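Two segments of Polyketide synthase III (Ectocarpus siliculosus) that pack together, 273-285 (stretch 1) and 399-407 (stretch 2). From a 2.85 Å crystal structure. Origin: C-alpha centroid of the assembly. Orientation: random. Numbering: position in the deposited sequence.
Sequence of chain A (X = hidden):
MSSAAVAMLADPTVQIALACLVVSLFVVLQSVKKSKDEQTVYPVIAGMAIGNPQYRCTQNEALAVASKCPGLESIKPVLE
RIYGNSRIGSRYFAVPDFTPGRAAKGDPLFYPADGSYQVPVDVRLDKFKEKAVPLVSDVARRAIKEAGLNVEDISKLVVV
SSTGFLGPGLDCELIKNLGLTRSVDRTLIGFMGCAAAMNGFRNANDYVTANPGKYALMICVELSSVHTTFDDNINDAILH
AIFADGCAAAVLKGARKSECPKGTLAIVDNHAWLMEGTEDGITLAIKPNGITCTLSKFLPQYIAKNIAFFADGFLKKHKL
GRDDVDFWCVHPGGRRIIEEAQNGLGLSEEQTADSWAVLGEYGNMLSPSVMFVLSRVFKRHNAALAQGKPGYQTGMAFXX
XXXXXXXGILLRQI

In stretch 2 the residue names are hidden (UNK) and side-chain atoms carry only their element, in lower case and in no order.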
# COMPACT_ATOMS: atom_id res chain seq x y z
N TRP A 273 -6.27 7.07 -15.79
CA TRP A 273 -7.03 8.30 -15.98
C TRP A 273 -8.06 8.49 -14.90
O TRP A 273 -8.93 7.65 -14.72
CB TRP A 273 -7.69 8.35 -17.35
CG TRP A 273 -8.22 9.72 -17.67
CD1 TRP A 273 -9.54 10.17 -17.60
CD2 TRP A 273 -7.44 10.90 -18.10
NE1 TRP A 273 -9.63 11.49 -17.96
CE2 TRP A 273 -8.41 11.99 -18.27
CE3 TRP A 273 -6.10 11.15 -18.36
CZ2 TRP A 273 -8.03 13.26 -18.68
CZ3 TRP A 273 -5.72 12.43 -18.77
CH2 TRP A 273 -6.66 13.46 -18.93
N LEU A 274 -7.96 9.62 -14.20
CA LEU A 274 -8.94 10.01 -13.19
C LEU A 274 -10.06 10.82 -13.86
O LEU A 274 -9.80 11.80 -14.56
CB LEU A 274 -8.28 10.83 -12.08
CG LEU A 274 -8.73 10.66 -10.63
CD1 LEU A 274 -7.92 11.59 -9.74
CD2 LEU A 274 -10.22 10.92 -10.42
N MET A 275 -11.30 10.41 -13.63
CA MET A 275 -12.47 11.06 -14.22
C MET A 275 -12.95 12.22 -13.37
O MET A 275 -13.10 12.09 -12.15
CB MET A 275 -13.60 10.05 -14.44
CG MET A 275 -13.20 8.83 -15.26
SD MET A 275 -14.24 7.39 -14.92
CE MET A 275 -13.41 6.15 -15.92
N GLU A 276 -13.19 13.36 -14.01
CA GLU A 276 -13.67 14.57 -13.34
C GLU A 276 -15.10 14.40 -12.83
O GLU A 276 -15.96 13.85 -13.53
CB GLU A 276 -13.59 15.78 -14.28
CG GLU A 276 -12.17 16.19 -14.65
CD GLU A 276 -12.12 17.11 -15.86
OE1 GLU A 276 -12.78 18.17 -15.84
OE2 GLU A 276 -11.40 16.78 -16.83
N GLY A 277 -15.34 14.86 -11.61
CA GLY A 277 -16.66 14.84 -10.99
C GLY A 277 -17.26 13.46 -10.78
O GLY A 277 -18.47 13.28 -10.93
N THR A 278 -16.42 12.49 -10.43
CA THR A 278 -16.85 11.11 -10.18
C THR A 278 -16.42 10.66 -8.77
O THR A 278 -16.19 9.47 -8.52
CB THR A 278 -16.32 10.13 -11.24
OG1 THR A 278 -14.89 10.24 -11.31
CG2 THR A 278 -16.91 10.44 -12.61
N GLU A 279 -16.33 11.63 -7.87
CA GLU A 279 -15.80 11.43 -6.52
C GLU A 279 -16.64 10.47 -5.68
O GLU A 279 -16.11 9.73 -4.84
CB GLU A 279 -15.68 12.78 -5.79
CG GLU A 279 -14.70 13.77 -6.42
CD GLU A 279 -15.34 14.66 -7.48
OE1 GLU A 279 -16.54 14.49 -7.79
OE2 GLU A 279 -14.62 15.54 -8.02
N ASP A 280 -17.95 10.49 -5.91
CA ASP A 280 -18.89 9.66 -5.17
C ASP A 280 -19.00 8.24 -5.73
O ASP A 280 -19.58 7.36 -5.08
CB ASP A 280 -20.27 10.33 -5.14
CG ASP A 280 -20.84 10.59 -6.53
OD1 ASP A 280 -20.20 11.34 -7.30
OD2 ASP A 280 -21.92 10.05 -6.84
N GLY A 281 -18.44 8.02 -6.91
CA GLY A 281 -18.51 6.72 -7.60
C GLY A 281 -18.17 5.53 -6.73
O GLY A 281 -18.99 4.62 -6.57
N ILE A 282 -16.97 5.53 -6.16
CA ILE A 282 -16.51 4.48 -5.25
C ILE A 282 -15.91 5.12 -4.00
O ILE A 282 -14.83 5.73 -4.06
CB ILE A 282 -15.48 3.54 -5.90
CG1 ILE A 282 -16.00 2.98 -7.24
CG2 ILE A 282 -15.11 2.40 -4.96
CD1 ILE A 282 -14.93 2.40 -8.14
N THR A 283 -16.60 5.00 -2.86
CA THR A 283 -16.08 5.49 -1.58
C THR A 283 -15.91 4.33 -0.61
O THR A 283 -16.81 3.50 -0.45
CB THR A 283 -16.97 6.60 -0.96
OG1 THR A 283 -18.23 6.05 -0.57
CG2 THR A 283 -17.20 7.75 -1.94
N LEU A 284 -14.75 4.28 0.04
CA LEU A 284 -14.40 3.20 0.96
C LEU A 284 -14.15 3.73 2.36
O LEU A 284 -13.56 4.80 2.53
CB LEU A 284 -13.15 2.45 0.48
CG LEU A 284 -12.95 2.16 -1.01
CD1 LEU A 284 -11.62 1.45 -1.23
CD2 LEU A 284 -14.10 1.33 -1.58
N ALA A 285 -14.58 2.97 3.36
CA ALA A 285 -14.39 3.37 4.75
C ALA A 285 -14.00 2.20 5.63
O ALA A 285 -14.28 1.04 5.30
CB ALA A 285 -15.65 4.04 5.29
N UNK A 399 -9.65 -1.93 -15.18
CA UNK A 399 -10.50 -1.95 -14.00
C UNK A 399 -10.70 -0.52 -13.50
O UNK A 399 -10.18 0.42 -14.09
o UNK A 399 -10.74 -2.92 -11.78
c UNK A 399 -9.89 -2.83 -12.91
N UNK A 400 -11.45 -0.37 -12.41
CA UNK A 400 -11.79 0.96 -11.88
C UNK A 400 -11.45 1.14 -10.41
O UNK A 400 -11.80 0.31 -9.57
c UNK A 400 -13.63 1.10 -13.60
c UNK A 400 -13.16 1.97 -14.58
c UNK A 400 -14.44 0.04 -13.99
c UNK A 400 -14.78 -0.14 -15.32
c UNK A 400 -13.25 1.29 -12.17
c UNK A 400 -14.31 0.74 -16.28
c UNK A 400 -13.50 1.80 -15.91
N UNK A 401 -10.76 2.24 -10.12
CA UNK A 401 -10.31 2.57 -8.77
C UNK A 401 -11.09 3.75 -8.21
O UNK A 401 -11.59 4.57 -8.99
c UNK A 401 -8.82 2.91 -8.80
o UNK A 401 -8.59 4.11 -9.53
N UNK A 402 -11.19 3.85 -6.87
CA UNK A 402 -11.80 5.03 -6.24
C UNK A 402 -11.21 6.32 -6.81
O UNK A 402 -9.99 6.49 -6.86
c UNK A 402 -11.43 4.88 -4.76
c UNK A 402 -10.84 2.83 -5.87
c UNK A 402 -10.57 3.65 -4.65
N UNK A 403 -12.09 7.21 -7.26
CA UNK A 403 -11.68 8.42 -7.97
C UNK A 403 -12.83 9.17 -8.61
O UNK A 403 -13.09 10.32 -8.25
N UNK A 404 -13.52 8.56 -9.58
CA UNK A 404 -13.21 7.22 -10.09
C UNK A 404 -12.11 7.28 -11.15
O UNK A 404 -12.17 8.07 -12.09
c UNK A 404 -14.08 5.23 -11.41
c UNK A 404 -15.43 6.16 -9.54
c UNK A 404 -14.46 6.50 -10.65
N UNK A 405 -11.10 6.44 -10.96
CA UNK A 405 -10.03 6.31 -11.94
C UNK A 405 -10.17 5.05 -12.76
O UNK A 405 -10.76 4.06 -12.31
N UNK A 406 -9.66 5.09 -13.99
CA UNK A 406 -9.57 3.91 -14.83
C UNK A 406 -8.12 3.43 -14.87
O UNK A 406 -7.20 4.21 -15.09
c UNK A 406 -10.08 4.22 -16.23
N UNK A 407 -7.94 2.13 -14.64
CA UNK A 407 -6.61 1.53 -14.56
C UNK A 407 -6.51 0.36 -15.53
O UNK A 407 -7.27 -0.60 -15.42
o UNK A 407 -7.16 3.34 -11.61
c UNK A 407 -5.96 3.27 -11.97
o UNK A 407 -5.21 4.27 -12.02
c UNK A 407 -5.39 1.92 -12.33
c UNK A 407 -6.34 1.05 -13.14
O HOH W 1 -14.51 7.15 -6.34

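Position 399 carries one carbon followed by one oxygen, a hydroxymethyl group that makes no contact with stretch 1 and is hydrogen-bonded elsewhere in the structure. It is a serine, S399. Its backbone pairs with position 407: N of S399 lies 2.7 Å from O of 407, and N of 407 lies 2.9 Å from O of S399.

At position 400 one carbon leads to a ring of six carbons with no hydroxyl, which identifies phenylalanine, F400. The ring meets M275 obliquely, CE of M275 standing 4.4 Å from CE1 of F400.

Position 401 again has one carbon and one oxygen, and its CA-to-CB bond points away from stretch 1. The oxygen lies 2.6 Å from a side-chain oxygen of position 407. This is S401, whose OG donates that hydrogen bond.

Three carbons at position 402 close a ring onto the backbone nitrogen, so the residue is proline, P402. Its CB lies 3.6 Å from O of I282, while CG of P402 packs 4.2 Å from CD1 of L284.

Position 403 has no side-chain atoms and is glycine, G403. A CB here would be tight against L274 CD2, at 3.2 Å, and would clash with the N of position 405. L274 CD2 approaches C of G403 to 3.6 Å, and O of G403 receives a CA-H...O contact from CA of E279 at 3.4 Å.

At position 404 one carbon carries two more, the branched pattern of valine. V404 follows a cis peptide bond, and its side chain fits between stretch 1 residues: CG1 of V404 is 4.1 Å from SD of M275, and CG2 of V404 is 3.7 Å from CA of G281 and 4.0 Å from CG1 of I282.

Position 405 lacks a side chain, hence G405. A CB would clash with OG of S401; its absence accompanies a close strand pairing, with CA of G405 4.1 Å from CA of L274.

A single carbon at position 406 marks alanine, A406. Its CB touches CE of M275 at 3.9 Å.

Position 407 has three carbons, the third bearing two oxygens and no nitrogen. It makes no contact with stretch 1, the CA-to-CB bond pointing away though the end of the chain comes nearer. This is glutamate, E407, whose OE1 accepts the bond from S401.

The contact joins a short antiparallel pairing to a nonpolar pocket. W273 and A406 exchange two backbone hydrogen bonds, W273 N to A406 O at 3.1 Å and A406 N to W273 O at 2.8 Å, and M275 N donates a further hydrogen bond to V404 O at 2.9 Å. T278 OG1 accepts from V404 N at 2.8 Å while donating to O of M275 at 2.7 Å. One water accepts from both I282 N, at 3.0 Å, and G403 N, at 2.6 Å. V404, the most covered residue, packs its side chain against M275, G281 and I282.

Stretch 2, residues 399-407: SFSPGVGAE
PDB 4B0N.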